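Long-range contact in citrate synthase (Pyrobaculum aerophilum, PDB 2IBP), which probably catalyses the condensation of oxaloacetate with acetyl-CoA to give citrate and CoA in the tricarboxylic acid cycle: residues S231-S236 with H378-W383. Residues are numbered along the deposited sequence; the frame is centred on the assembly and turned at random.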
loop_
_atom_site.group_PDB
_atom_site.type_symbol
_atom_site.label_atom_id
_atom_site.label_comp_id
_atom_site.label_asym_id
_atom_site.label_seq_id
_atom_site.Cartn_x
_atom_site.Cartn_y
_atom_site.Cartn_z
ATOM N N SER A 231 0.854 -10.928 -2.058
ATOM C CA SER A 231 -0.358 -10.334 -2.572
ATOM C C SER A 231 -0.149 -10.115 -4.073
ATOM O O SER A 231 0.972 -10.112 -4.559
ATOM C CB SER A 231 -0.668 -9.013 -1.867
ATOM O OG SER A 231 -1.896 -8.479 -2.318
ATOM N N ASP A 232 -1.241 -9.917 -4.789
ATOM C CA ASP A 232 -1.155 -9.860 -6.229
ATOM C C ASP A 232 -0.577 -8.578 -6.782
ATOM O O ASP A 232 -0.574 -7.539 -6.123
ATOM C CB ASP A 232 -2.518 -10.123 -6.834
ATOM C CG ASP A 232 -3.485 -9.009 -6.557
ATOM O OD1 ASP A 232 -4.018 -8.925 -5.416
ATOM O OD2 ASP A 232 -3.720 -8.232 -7.496
ATOM N N LEU A 233 -0.131 -8.649 -8.035
ATOM C CA LEU A 233 0.483 -7.506 -8.701
ATOM C C LEU A 233 -0.415 -6.302 -8.823
ATOM O O LEU A 233 0.054 -5.157 -8.713
ATOM C CB LEU A 233 1.011 -7.917 -10.070
ATOM C CG LEU A 233 2.305 -8.715 -10.014
ATOM C CD1 LEU A 233 2.495 -9.580 -11.273
ATOM C CD2 LEU A 233 3.480 -7.788 -9.787
ATOM N N TYR A 234 -1.699 -6.524 -9.091
ATOM C CA TYR A 234 -2.615 -5.406 -9.182
ATOM C C TYR A 234 -2.704 -4.715 -7.823
ATOM O O TYR A 234 -2.663 -3.496 -7.737
ATOM C CB TYR A 234 -3.984 -5.867 -9.636
ATOM C CG TYR A 234 -4.099 -6.206 -11.109
ATOM C CD1 TYR A 234 -4.619 -5.280 -12.001
ATOM C CD2 TYR A 234 -3.798 -7.470 -11.581
ATOM C CE1 TYR A 234 -4.812 -5.582 -13.331
ATOM C CE2 TYR A 234 -3.954 -7.777 -12.936
ATOM C CZ TYR A 234 -4.477 -6.832 -13.796
ATOM O OH TYR A 234 -4.681 -7.107 -15.145
ATOM N N SER A 235 -2.878 -5.489 -6.765
ATOM C CA SER A 235 -2.968 -4.907 -5.427
ATOM C C SER A 235 -1.689 -4.155 -5.048
ATOM O O SER A 235 -1.731 -3.080 -4.437
ATOM C CB SER A 235 -3.288 -5.999 -4.408
ATOM O OG SER A 235 -4.592 -6.482 -4.679
ATOM N N SER A 236 -0.541 -4.692 -5.453
ATOM C CA SER A 236 0.734 -4.027 -5.184
ATOM C C SER A 236 0.799 -2.664 -5.902
ATOM O O SER A 236 1.249 -1.658 -5.341
ATOM C CB SER A 236 1.883 -4.922 -5.599
ATOM O OG SER A 236 1.881 -6.118 -4.817
ATOM N N HIS A 378 10.081 -4.058 -10.201
ATOM C CA HIS A 378 10.630 -4.144 -8.849
ATOM C C HIS A 378 9.989 -5.270 -8.057
ATOM O O HIS A 378 10.680 -5.998 -7.376
ATOM C CB HIS A 378 10.486 -2.829 -8.105
ATOM C CG HIS A 378 11.610 -1.877 -8.345
ATOM N ND1 HIS A 378 12.798 -1.935 -7.645
ATOM C CD2 HIS A 378 11.711 -0.802 -9.163
ATOM C CE1 HIS A 378 13.592 -0.962 -8.047
ATOM N NE2 HIS A 378 12.964 -0.270 -8.980
ATOM N N VAL A 379 8.678 -5.431 -8.205
ATOM C CA VAL A 379 7.965 -6.524 -7.534
ATOM C C VAL A 379 8.493 -7.874 -8.010
ATOM O O VAL A 379 8.868 -8.730 -7.202
ATOM C CB VAL A 379 6.455 -6.452 -7.739
ATOM C CG1 VAL A 379 5.787 -7.780 -7.320
ATOM C CG2 VAL A 379 5.903 -5.265 -6.943
ATOM N N LEU A 380 8.556 -8.053 -9.325
ATOM C CA LEU A 380 9.035 -9.312 -9.877
ATOM C C LEU A 380 10.457 -9.596 -9.428
ATOM O O LEU A 380 10.796 -10.743 -9.124
ATOM C CB LEU A 380 8.908 -9.329 -11.391
ATOM C CG LEU A 380 7.459 -9.215 -11.866
ATOM C CD1 LEU A 380 7.390 -9.140 -13.376
ATOM C CD2 LEU A 380 6.578 -10.333 -11.350
ATOM N N GLU A 381 11.284 -8.565 -9.366
ATOM C CA GLU A 381 12.641 -8.731 -8.893
ATOM C C GLU A 381 12.665 -9.210 -7.441
ATOM O O GLU A 381 13.375 -10.146 -7.098
ATOM C CB GLU A 381 13.419 -7.431 -9.032
ATOM C CG GLU A 381 14.855 -7.538 -8.607
ATOM C CD GLU A 381 15.611 -6.270 -8.869
ATOM O OE1 GLU A 381 15.280 -5.251 -8.223
ATOM O OE2 GLU A 381 16.544 -6.302 -9.708
ATOM N N TYR A 382 11.851 -8.588 -6.593
ATOM C CA TYR A 382 11.796 -8.969 -5.188
ATOM C C TYR A 382 11.344 -10.414 -5.045
ATOM O O TYR A 382 11.836 -11.143 -4.185
ATOM C CB TYR A 382 10.864 -8.045 -4.407
ATOM C CG TYR A 382 11.049 -8.175 -2.924
ATOM C CD1 TYR A 382 12.220 -7.726 -2.332
ATOM C CD2 TYR A 382 10.066 -8.738 -2.115
ATOM C CE1 TYR A 382 12.427 -7.856 -0.979
ATOM C CE2 TYR A 382 10.248 -8.843 -0.738
ATOM C CZ TYR A 382 11.451 -8.421 -0.186
ATOM O OH TYR A 382 11.692 -8.543 1.162
ATOM N N TRP A 383 10.361 -10.795 -5.852
ATOM C CA TRP A 383 9.835 -12.154 -5.830
ATOM C C TRP A 383 10.845 -13.230 -6.223
ATOM O O TRP A 383 10.559 -14.428 -6.078
ATOM C CB TRP A 383 8.589 -12.281 -6.686
ATOM C CG TRP A 383 7.353 -11.703 -6.072
ATOM C CD1 TRP A 383 7.179 -11.305 -4.771
ATOM C CD2 TRP A 383 6.046 -11.706 -6.659
ATOM N NE1 TRP A 383 5.876 -10.959 -4.557
ATOM C CE2 TRP A 383 5.147 -11.217 -5.685
ATOM C CE3 TRP A 383 5.554 -12.043 -7.925
ATOM C CZ2 TRP A 383 3.786 -11.070 -5.935
ATOM C CZ3 TRP A 383 4.203 -11.902 -8.171
ATOM C CH2 TRP A 383 3.330 -11.414 -7.180
#
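In the mainly helical citrate synthase fold, the capped N-terminus of helix 233-244 packs against the C-terminal end of helix 363-382, with Leu233 reaching Val379, Leu380 and Trp383. Leu233 and Val379 have the nearest CA atoms of the two segments, 7.6 Å apart, and the space between is bridged by side chains. Leu233 CD2 presses on Val379 CG1 at 3.4 Å, tighter than usual for two methyl groups, the two side chains running past one another in opposing directions. Its other methyl, CD1, reaches Leu380 CD2 at 4.2 Å, those side chains crossing at about a right angle. The leucine's CG, anti to its own carbonyl carbon (chi1 -76°), sits 4.0 Å from Trp383 CH2. An alanine here would probably open a gap between Val379, Leu380 and the benzo end of Trp383, leaving Val379 CG1 without the methyl it packs against. That indole is held by several neighbours: Val379 CG1 lies 3.8 Å above its plane, over the ring centre, while its NE1 donates to Ala227 O of helix 218-227. Leu130 and Leu134 of helix 125-135 pack on it too. The helix start is organised by Asp232 at the N-cap, where OD2 accepts from Ser235 N at 3.0 Å, from above the carboxylate plane; OD1 forms a salt bridge with Lys245 of the second subunit, which places the cap beside the dimer interface. Just before the cap, the backbone oxygen Ser231 O meets the Trp383 ring in its plane, at the edge, 3.3 Å from CZ2.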